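Local coordinates for stress response kinase A (Escherichia coli, PDB 1ZYL), which phosphorylates itself and other proteins on serine and threonine with ATP, and probably counters stress linked to the build-up of reactive oxygen species, at residues E60-A64 against D65-E69; L165-S168 against G169-A172; M243-E246 against T247-E250; S256-T260 against A261-L265. All coordinates share one frame; numbering follows the deposited sequence.

Interaction 1 of 4, residues E60-A64 against D65-E69; sequences ERWTA and DQILE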
loop_
_atom_site.group_PDB
_atom_site.type_symbol
_atom_site.label_atom_id
_atom_site.label_comp_id
_atom_site.label_asym_id
_atom_site.label_seq_id
_atom_site.Cartn_x
_atom_site.Cartn_y
_atom_site.Cartn_z
ATOM N N GLU A 60 15.622 -7.117 -2.898
ATOM C CA GLU A 60 15.092 -7.131 -4.255
ATOM C C GLU A 60 13.857 -6.276 -4.519
ATOM O O GLU A 60 13.508 -6.032 -5.671
ATOM C CB GLU A 60 14.824 -8.567 -4.684
ATOM C CG GLU A 60 16.048 -9.442 -4.528
ATOM C CD GLU A 60 17.333 -8.651 -4.704
ATOM O OE1 GLU A 60 17.519 -8.031 -5.779
ATOM O OE2 GLU A 60 18.152 -8.645 -3.760
ATOM N N ARG A 61 13.196 -5.808 -3.470
ATOM C CA ARG A 61 12.011 -4.986 -3.661
ATOM C C ARG A 61 12.387 -3.545 -3.977
ATOM O O ARG A 61 12.220 -3.095 -5.107
ATOM C CB ARG A 61 11.124 -5.041 -2.418
ATOM C CG ARG A 61 9.883 -4.178 -2.482
ATOM C CD ARG A 61 8.880 -4.689 -1.487
ATOM N NE ARG A 61 7.998 -3.657 -0.951
ATOM C CZ ARG A 61 7.022 -3.062 -1.629
ATOM N NH1 ARG A 61 6.788 -3.386 -2.893
ATOM N NH2 ARG A 61 6.261 -2.160 -1.029
ATOM N N TRP A 62 12.903 -2.834 -2.979
ATOM C CA TRP A 62 13.302 -1.436 -3.127
ATOM C C TRP A 62 14.822 -1.262 -3.098
ATOM O O TRP A 62 15.539 -2.041 -2.464
ATOM C CB TRP A 62 12.704 -0.598 -1.985
ATOM C CG TRP A 62 11.200 -0.440 -1.984
ATOM C CD1 TRP A 62 10.396 -0.363 -0.886
ATOM C CD2 TRP A 62 10.336 -0.281 -3.120
ATOM N NE1 TRP A 62 9.090 -0.165 -1.260
ATOM C CE2 TRP A 62 9.022 -0.112 -2.625
ATOM C CE3 TRP A 62 10.542 -0.263 -4.507
ATOM C CZ2 TRP A 62 7.916 0.069 -3.470
ATOM C CZ3 TRP A 62 9.438 -0.081 -5.348
ATOM C CH2 TRP A 62 8.145 0.081 -4.826
ATOM N N THR A 63 15.318 -0.238 -3.780
ATOM C CA THR A 63 16.749 0.031 -3.762
ATOM C C THR A 63 16.954 1.041 -2.656
ATOM O O THR A 63 15.991 1.604 -2.145
ATOM C CB THR A 63 17.259 0.652 -5.079
ATOM O OG1 THR A 63 16.504 1.830 -5.382
ATOM C CG2 THR A 63 17.142 -0.340 -6.221
ATOM N N ALA A 64 18.204 1.268 -2.281
ATOM C CA ALA A 64 18.505 2.230 -1.235
ATOM C C ALA A 64 17.956 3.597 -1.664
ATOM O O ALA A 64 17.241 4.271 -0.911
ATOM C CB ALA A 64 20.016 2.292 -1.005
ATOM N N ASP A 65 18.275 3.990 -2.891
ATOM C CA ASP A 65 17.810 5.260 -3.427
ATOM C C ASP A 65 16.298 5.406 -3.305
ATOM O O ASP A 65 15.783 6.519 -3.264
ATOM C CB ASP A 65 18.210 5.384 -4.895
ATOM C CG ASP A 65 19.705 5.398 -5.085
ATOM O OD1 ASP A 65 20.417 4.909 -4.181
ATOM O OD2 ASP A 65 20.168 5.884 -6.138
ATOM N N GLN A 66 15.586 4.286 -3.250
ATOM C CA GLN A 66 14.131 4.314 -3.148
ATOM C C GLN A 66 13.648 4.405 -1.695
ATOM O O GLN A 66 12.682 5.108 -1.390
ATOM C CB GLN A 66 13.550 3.071 -3.821
ATOM C CG GLN A 66 13.960 2.931 -5.271
ATOM C CD GLN A 66 13.343 1.722 -5.953
ATOM O OE1 GLN A 66 13.645 0.573 -5.622
ATOM N NE2 GLN A 66 12.465 1.981 -6.911
ATOM N N ILE A 67 14.323 3.690 -0.802
ATOM C CA ILE A 67 13.961 3.705 0.606
ATOM C C ILE A 67 14.330 5.067 1.173
ATOM O O ILE A 67 13.698 5.553 2.109
ATOM C CB ILE A 67 14.695 2.572 1.377
ATOM C CG1 ILE A 67 14.329 1.223 0.748
ATOM C CG2 ILE A 67 14.297 2.573 2.852
ATOM C CD1 ILE A 67 15.077 0.039 1.324
ATOM N N LEU A 68 15.347 5.694 0.595
ATOM C CA LEU A 68 15.764 7.010 1.064
ATOM C C LEU A 68 14.681 8.026 0.759
ATOM O O LEU A 68 14.443 8.940 1.546
ATOM C CB LEU A 68 17.080 7.441 0.400
ATOM C CG LEU A 68 18.365 6.766 0.896
ATOM C CD1 LEU A 68 19.538 7.172 0.012
ATOM C CD2 LEU A 68 18.615 7.138 2.348
ATOM N N GLU A 69 14.028 7.860 -0.391
ATOM C CA GLU A 69 12.962 8.764 -0.810
ATOM C C GLU A 69 11.764 8.764 0.143
ATOM O O GLU A 69 11.145 9.808 0.361
ATOM C CB GLU A 69 12.502 8.427 -2.228
ATOM C CG GLU A 69 13.329 9.090 -3.313
ATOM C CD GLU A 69 12.899 8.685 -4.712
ATOM O OE1 GLU A 69 13.366 9.299 -5.693
ATOM O OE2 GLU A 69 12.097 7.743 -4.834
#
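Where the chain turns into helix 64-79, Thr63 O receives two backbone donors, Gln66 N at 2.9 Å and Ile67 N at 3.0 Å. The second of these is the first bond of the helical pattern here, and Leu68 N on Ala64 O at 2.8 Å continues it. Thr63 is the N-cap, and with Gln66 it forms a capping box. In the firmer half, Thr63 N donates to Gln66 OE1 at 2.6 Å, onto a lone pair in the plane of the amide carbonyl (N-H...O angle 150°). The other half, Gln66 N to Thr63 OG1, is weak and the hydroxyl's position doubtful. With CG beside its own backbone N (chi1 -57°) and the side chain extended beyond it, Gln66 brings its amide to the edge of the Trp62 ring, Gln66 OE1 lying 3.4 Å from Trp62 CE3 near the ring plane, while the two planes stand 85° apart. Gln66 NE2 donates to His143 O, and Trp62 NE1 donates to Asp219 O. Ile67 CG1 packs against Trp62 CB at 3.7 Å. A leucine in place of Gln66 would probably leave Thr63 N and His143 O without their mates and the N-cap less firmly held. One amide thus satisfies a backbone N-H ahead of the helix with its oxygen and ties the helix start to the loop holding His143 with its nitrogen.

Interaction 2 of 4, residues L165-S168 against G169-A172; sequences LIPS and GLKA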
loop_
_atom_site.group_PDB
_atom_site.type_symbol
_atom_site.label_atom_id
_atom_site.label_comp_id
_atom_site.label_asym_id
_atom_site.label_seq_id
_atom_site.Cartn_x
_atom_site.Cartn_y
_atom_site.Cartn_z
ATOM N N LEU A 165 1.493 -21.520 -11.501
ATOM C CA LEU A 165 0.630 -21.597 -10.330
ATOM C C LEU A 165 -0.862 -21.490 -10.644
ATOM O O LEU A 165 -1.705 -21.658 -9.765
ATOM C CB LEU A 165 1.040 -20.509 -9.345
ATOM C CG LEU A 165 0.888 -20.847 -7.869
ATOM C CD1 LEU A 165 1.571 -22.170 -7.586
ATOM C CD2 LEU A 165 1.503 -19.748 -7.037
ATOM N N ILE A 166 -1.181 -21.203 -11.899
ATOM C CA ILE A 166 -2.562 -21.088 -12.340
ATOM C C ILE A 166 -2.952 -22.424 -12.964
ATOM O O ILE A 166 -2.312 -22.874 -13.903
ATOM C CB ILE A 166 -2.707 -19.983 -13.425
ATOM C CG1 ILE A 166 -2.396 -18.600 -12.829
ATOM C CG2 ILE A 166 -4.103 -20.015 -14.025
ATOM C CD1 ILE A 166 -2.255 -17.480 -13.867
ATOM N N PRO A 167 -3.985 -23.093 -12.430
ATOM C CA PRO A 167 -4.423 -24.381 -12.984
ATOM C C PRO A 167 -4.509 -24.364 -14.513
ATOM O O PRO A 167 -5.178 -23.509 -15.103
ATOM C CB PRO A 167 -5.787 -24.579 -12.335
ATOM C CG PRO A 167 -5.560 -24.055 -10.960
ATOM C CD PRO A 167 -4.725 -22.780 -11.194
ATOM N N SER A 168 -3.829 -25.306 -15.154
ATOM C CA SER A 168 -3.829 -25.386 -16.613
ATOM C C SER A 168 -5.239 -25.541 -17.180
ATOM O O SER A 168 -6.086 -26.203 -16.574
ATOM C CB SER A 168 -2.974 -26.568 -17.062
ATOM O OG SER A 168 -3.470 -27.783 -16.511
ATOM N N GLY A 169 -5.483 -24.956 -18.354
ATOM C CA GLY A 169 -6.806 -25.064 -18.952
ATOM C C GLY A 169 -7.840 -24.585 -17.949
ATOM O O GLY A 169 -8.597 -25.354 -17.357
ATOM N N LEU A 170 -7.843 -23.278 -17.772
ATOM C CA LEU A 170 -8.694 -22.558 -16.844
ATOM C C LEU A 170 -7.902 -21.255 -16.892
ATOM O O LEU A 170 -8.415 -20.162 -16.650
ATOM C CB LEU A 170 -8.641 -23.221 -15.469
ATOM C CG LEU A 170 -8.924 -22.351 -14.243
ATOM C CD1 LEU A 170 -9.711 -23.137 -13.198
ATOM C CD2 LEU A 170 -7.600 -21.854 -13.667
ATOM N N LYS A 171 -6.633 -21.407 -17.268
ATOM C CA LYS A 171 -5.715 -20.294 -17.433
ATOM C C LYS A 171 -6.178 -19.458 -18.626
ATOM O O LYS A 171 -6.176 -18.226 -18.575
ATOM C CB LYS A 171 -4.290 -20.810 -17.685
ATOM C CG LYS A 171 -3.319 -19.748 -18.196
ATOM C CD LYS A 171 -1.864 -20.192 -18.088
ATOM C CE LYS A 171 -1.406 -20.252 -16.627
ATOM N NZ LYS A 171 -0.078 -20.931 -16.433
ATOM N N ALA A 172 -6.580 -20.135 -19.698
ATOM C CA ALA A 172 -7.025 -19.444 -20.899
ATOM C C ALA A 172 -8.143 -18.467 -20.582
ATOM O O ALA A 172 -8.050 -17.276 -20.879
ATOM C CB ALA A 172 -7.491 -20.439 -21.920
#
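Lys171 lays the aliphatic part of its side chain over Ile166, the two side chains crossing at about a right angle. Its CE comes to 3.5 Å from Ile166 CB, and nearer the backbone its CB lies 3.8 Å from Ile166 CG2. The lysine side chain runs out from the helix with CG opposite the backbone N (chi1 166°), then bends at chi3 (-70°), which carries CE across the isoleucine branch point. Beside this pair, Leu170 puts one methyl, CD2, against the proline ring of Pro167, 3.5 Å from its CB, and the same methyl also touches Ile166 CG2 at 4.0 Å. The touching surfaces are therefore mainly hydrocarbon, and no clear hydrogen bond spans the turn. Gly169, with positive phi (54°), lies in the turn between the two halves. Leu170 is at the N-cap position of helix 171-188, and its side chain lies against Pro167 at the very point where the helix begins. The turn ends the connection from helix 149-161 to helix 171-188 at the periphery of the protein. Trp303 of helix 300-316 touches Ile166, Pro167 and Leu170, and Met282 of helix 266-283 touches Ile166, seating the loop against two further helices.

Interaction 3 of 4, residues M243-E246 against T247-E250; sequences MQLE and TIIE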
loop_
_atom_site.group_PDB
_atom_site.type_symbol
_atom_site.label_atom_id
_atom_site.label_comp_id
_atom_site.label_asym_id
_atom_site.label_seq_id
_atom_site.Cartn_x
_atom_site.Cartn_y
_atom_site.Cartn_z
ATOM N N MET A 243 -21.951 10.090 1.286
ATOM C CA MET A 243 -21.715 11.135 2.258
ATOM C C MET A 243 -20.308 11.126 2.820
ATOM O O MET A 243 -19.778 12.190 3.134
ATOM C CB MET A 243 -22.731 11.061 3.393
ATOM C CG MET A 243 -22.490 9.958 4.380
ATOM S SD MET A 243 -22.624 10.619 6.023
ATOM C CE MET A 243 -20.943 11.148 6.257
ATOM N N GLN A 244 -19.701 9.945 2.952
ATOM C CA GLN A 244 -18.335 9.864 3.477
ATOM C C GLN A 244 -17.433 10.569 2.489
ATOM O O GLN A 244 -16.634 11.430 2.854
ATOM C CB GLN A 244 -17.857 8.423 3.598
ATOM C CG GLN A 244 -18.791 7.511 4.320
ATOM C CD GLN A 244 -18.277 6.092 4.345
ATOM O OE1 GLN A 244 -17.554 5.667 3.439
ATOM N NE2 GLN A 244 -18.654 5.341 5.374
ATOM N N LEU A 245 -17.563 10.194 1.226
ATOM C CA LEU A 245 -16.749 10.813 0.203
ATOM C C LEU A 245 -16.973 12.313 0.279
ATOM O O LEU A 245 -16.035 13.101 0.374
ATOM C CB LEU A 245 -17.140 10.296 -1.182
ATOM C CG LEU A 245 -16.262 10.866 -2.294
ATOM C CD1 LEU A 245 -14.801 10.720 -1.899
ATOM C CD2 LEU A 245 -16.547 10.152 -3.601
ATOM N N GLU A 246 -18.235 12.702 0.253
ATOM C CA GLU A 246 -18.588 14.101 0.316
ATOM C C GLU A 246 -17.964 14.729 1.569
ATOM O O GLU A 246 -17.489 15.867 1.532
ATOM C CB GLU A 246 -20.114 14.209 0.336
ATOM C CG GLU A 246 -20.699 15.595 0.127
ATOM C CD GLU A 246 -22.198 15.545 -0.183
ATOM O OE1 GLU A 246 -22.881 16.584 -0.046
ATOM O OE2 GLU A 246 -22.692 14.467 -0.574
ATOM N N THR A 247 -17.923 13.967 2.658
ATOM C CA THR A 247 -17.396 14.459 3.931
ATOM C C THR A 247 -15.881 14.563 4.056
ATOM O O THR A 247 -15.359 15.581 4.520
ATOM C CB THR A 247 -17.917 13.604 5.110
ATOM O OG1 THR A 247 -19.314 13.845 5.290
ATOM C CG2 THR A 247 -17.187 13.948 6.393
ATOM N N ILE A 248 -15.171 13.511 3.662
ATOM C CA ILE A 248 -13.719 13.528 3.767
ATOM C C ILE A 248 -13.110 14.585 2.842
ATOM O O ILE A 248 -12.029 15.090 3.115
ATOM C CB ILE A 248 -13.096 12.123 3.469
ATOM C CG1 ILE A 248 -13.027 11.872 1.970
ATOM C CG2 ILE A 248 -13.907 11.027 4.141
ATOM C CD1 ILE A 248 -11.726 12.316 1.357
ATOM N N ILE A 249 -13.803 14.925 1.759
ATOM C CA ILE A 249 -13.299 15.932 0.835
ATOM C C ILE A 249 -13.446 17.322 1.433
ATOM O O ILE A 249 -12.619 18.195 1.193
ATOM C CB ILE A 249 -14.053 15.933 -0.510
ATOM C CG1 ILE A 249 -14.019 14.547 -1.147
ATOM C CG2 ILE A 249 -13.397 16.938 -1.461
ATOM C CD1 ILE A 249 -14.796 14.452 -2.442
ATOM N N GLU A 250 -14.508 17.527 2.205
ATOM C CA GLU A 250 -14.749 18.820 2.829
ATOM C C GLU A 250 -13.681 19.089 3.879
ATOM O O GLU A 250 -13.313 20.240 4.125
ATOM C CB GLU A 250 -16.129 18.853 3.484
ATOM C CG GLU A 250 -16.505 20.221 4.023
ATOM C CD GLU A 250 -16.612 21.254 2.920
ATOM O OE1 GLU A 250 -16.801 22.450 3.233
ATOM O OE2 GLU A 250 -16.512 20.865 1.735
#
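The peptide carbonyl of Met243 is gripped on both faces by Thr247: the hydroxyl OG1 donates to Met243 O at 2.8 Å from 37° out of the carbonyl plane, and the backbone N donates at 2.6 Å from the opposite face, tilted 29°. A chi1 of -70°, OG1 anti to the carbonyl carbon, turns the threonine hydroxyl back along the helix to the carbonyl four residues earlier. The Met243 side chain lies alongside, pointing the same way, and its terminal CE sits by the hydroxyl. On another side of the helix, Leu245 and Ile249, one turn apart, meet obliquely through their methyls, CD1 to CD1 at 3.8 Å. Backbone bonds continue with Ile248 N to Gln244 O at 2.7 Å and Ile249 N to Leu245 O at 3.2 Å, while that from Glu250 N to Glu246 O is weak. Gln244 turns away, its OE1 accepting from Asn235 N. This is the middle of helix 238-252, which packs on helix 119-136 through Met243, Gln244, Thr247 and Ile248. The chemistry divides by side: on one, the threonine hydroxyl finds its acceptor within its own helix; on the other, Leu245 and Ile249 offer hydrocarbon for packing against Ile263 and Phe258.

Interaction 4 of 4, residues S256-T260 against A261-L265; sequences SEFDT and AEIGL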
loop_
_atom_site.group_PDB
_atom_site.type_symbol
_atom_site.label_atom_id
_atom_site.label_comp_id
_atom_site.label_asym_id
_atom_site.label_seq_id
_atom_site.Cartn_x
_atom_site.Cartn_y
_atom_site.Cartn_z
ATOM N N SER A 256 -5.573 20.909 1.082
ATOM C CA SER A 256 -5.297 20.578 -0.310
ATOM C C SER A 256 -6.604 20.525 -1.072
ATOM O O SER A 256 -7.556 19.868 -0.648
ATOM C CB SER A 256 -4.592 19.229 -0.423
ATOM O OG SER A 256 -3.235 19.333 -0.049
ATOM N N GLU A 257 -6.663 21.233 -2.189
ATOM C CA GLU A 257 -7.872 21.216 -2.972
ATOM C C GLU A 257 -7.932 19.837 -3.614
ATOM O O GLU A 257 -6.901 19.258 -3.964
ATOM C CB GLU A 257 -7.841 22.304 -4.041
ATOM C CG GLU A 257 -9.177 22.460 -4.757
ATOM C CD GLU A 257 -9.124 23.427 -5.926
ATOM O OE1 GLU A 257 -10.148 23.553 -6.637
ATOM O OE2 GLU A 257 -8.064 24.060 -6.135
ATOM N N PHE A 258 -9.140 19.298 -3.733
ATOM C CA PHE A 258 -9.333 17.987 -4.340
ATOM C C PHE A 258 -9.983 18.170 -5.700
ATOM O O PHE A 258 -10.890 18.976 -5.863
ATOM C CB PHE A 258 -10.227 17.106 -3.460
ATOM C CG PHE A 258 -10.437 15.721 -4.007
ATOM C CD1 PHE A 258 -11.717 15.253 -4.282
ATOM C CD2 PHE A 258 -9.352 14.885 -4.263
ATOM C CE1 PHE A 258 -11.912 13.974 -4.807
ATOM C CE2 PHE A 258 -9.539 13.605 -4.787
ATOM C CZ PHE A 258 -10.820 13.152 -5.060
ATOM N N ASP A 259 -9.511 17.424 -6.682
ATOM C CA ASP A 259 -10.072 17.511 -8.011
ATOM C C ASP A 259 -11.156 16.445 -8.139
ATOM O O ASP A 259 -10.862 15.267 -8.329
ATOM C CB ASP A 259 -8.987 17.278 -9.046
ATOM C CG ASP A 259 -9.017 18.304 -10.132
ATOM O OD1 ASP A 259 -8.609 19.455 -9.851
ATOM O OD2 ASP A 259 -9.462 17.965 -11.258
ATOM N N THR A 260 -12.408 16.868 -8.029
ATOM C CA THR A 260 -13.536 15.964 -8.103
ATOM C C THR A 260 -13.439 14.963 -9.262
ATOM O O THR A 260 -13.837 13.803 -9.124
ATOM C CB THR A 260 -14.843 16.762 -8.226
ATOM O OG1 THR A 260 -14.763 17.926 -7.398
ATOM C CG2 THR A 260 -16.023 15.930 -7.762
ATOM N N ALA A 261 -12.893 15.386 -10.395
ATOM C CA ALA A 261 -12.801 14.485 -11.540
ATOM C C ALA A 261 -12.003 13.209 -11.281
ATOM O O ALA A 261 -12.199 12.213 -11.969
ATOM C CB ALA A 261 -12.235 15.212 -12.737
ATOM N N GLU A 262 -11.106 13.234 -10.299
ATOM C CA GLU A 262 -10.302 12.054 -9.988
ATOM C C GLU A 262 -11.158 10.913 -9.467
ATOM O O GLU A 262 -10.690 9.779 -9.375
ATOM C CB GLU A 262 -9.227 12.365 -8.946
ATOM C CG GLU A 262 -8.194 13.382 -9.375
ATOM C CD GLU A 262 -7.089 13.547 -8.347
ATOM O OE1 GLU A 262 -6.511 14.648 -8.286
ATOM O OE2 GLU A 262 -6.793 12.582 -7.608
ATOM N N ILE A 263 -12.408 11.210 -9.128
ATOM C CA ILE A 263 -13.312 10.188 -8.620
ATOM C C ILE A 263 -13.611 9.162 -9.714
ATOM O O ILE A 263 -14.052 8.041 -9.441
ATOM C CB ILE A 263 -14.618 10.827 -8.136
ATOM C CG1 ILE A 263 -14.301 11.866 -7.064
ATOM C CG2 ILE A 263 -15.555 9.773 -7.576
ATOM C CD1 ILE A 263 -13.679 11.282 -5.854
ATOM N N GLY A 264 -13.348 9.551 -10.954
ATOM C CA GLY A 264 -13.586 8.665 -12.075
ATOM C C GLY A 264 -12.479 7.643 -12.231
ATOM O O GLY A 264 -12.637 6.627 -12.918
ATOM N N LEU A 265 -11.354 7.906 -11.579
ATOM C CA LEU A 265 -10.213 7.008 -11.637
ATOM C C LEU A 265 -10.309 5.867 -10.613
ATOM O O LEU A 265 -9.434 4.995 -10.587
ATOM C CB LEU A 265 -8.932 7.789 -11.349
ATOM C CG LEU A 265 -8.638 9.101 -12.077
ATOM C CD1 LEU A 265 -7.424 9.775 -11.444
ATOM C CD2 LEU A 265 -8.376 8.829 -13.541
#
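A short 3-10 turn, ahead of helix 266-283, brings Phe258 and Asp259 against Glu262 and Ile263. Glu262 N donates to Asp259 O at 2.8 Å. Ile263 N follows on Thr260 O at 3.0 Å, although that oxygen is less surely placed. Over this backbone, Ile263 CD1 meets the edge of the Phe258 ring, in its plane, 3.4 Å from CE1 and 3.5 Å from CZ, the side chains crossing at about a right angle. A trans chi1 of -178° swings the Phe258 ring towards this methyl. All these backbone bonds join residues three apart, the mark of a 3-10 helix, and the pattern runs on through Gly264 N to Ala261 O at 3.1 Å and Leu265 N to Glu262 O at 3.0 Å. The Glu262 side chain extends back past Asp259, its OE1 3.7 Å from Asp259 CB, and its carboxylate plane stands 57° from the phenylalanine ring. The other oxygen, OE2, accepts from Val227 N, while Pro225 and Ala226 also touch the side chain. Val227 N would probably lose its acceptor if an alanine replaced Glu262, and a gap would be likely to open beside Pro225 and Ala226. Phe258 also touches Val227, and Phe258 N donates to Glu253 OE2.

Interactions 3 and 4 touch, their centres 12 Å apart: Ile249 CD1 meets Phe258 CD1 at 3.7 Å, and Leu245 CD2 meets Ile263 CD1 at 3.8 Å, so helix 238-252 is fastened to the 3-10 turn that follows it. Interaction 1 lies across the chain's centre from interaction 3, nearest atoms about 23 Å apart. It is the one close to the probable catalytic site, the Arg61 side chain being about 7 Å from that of Asp217, an inferred magnesium ligand, and about 8 Å from that of Asp201, the inferred proton acceptor. Interaction 2 stands apart, its nearest atoms about 18 Å from interaction 1 and about 24 Å from interaction 4.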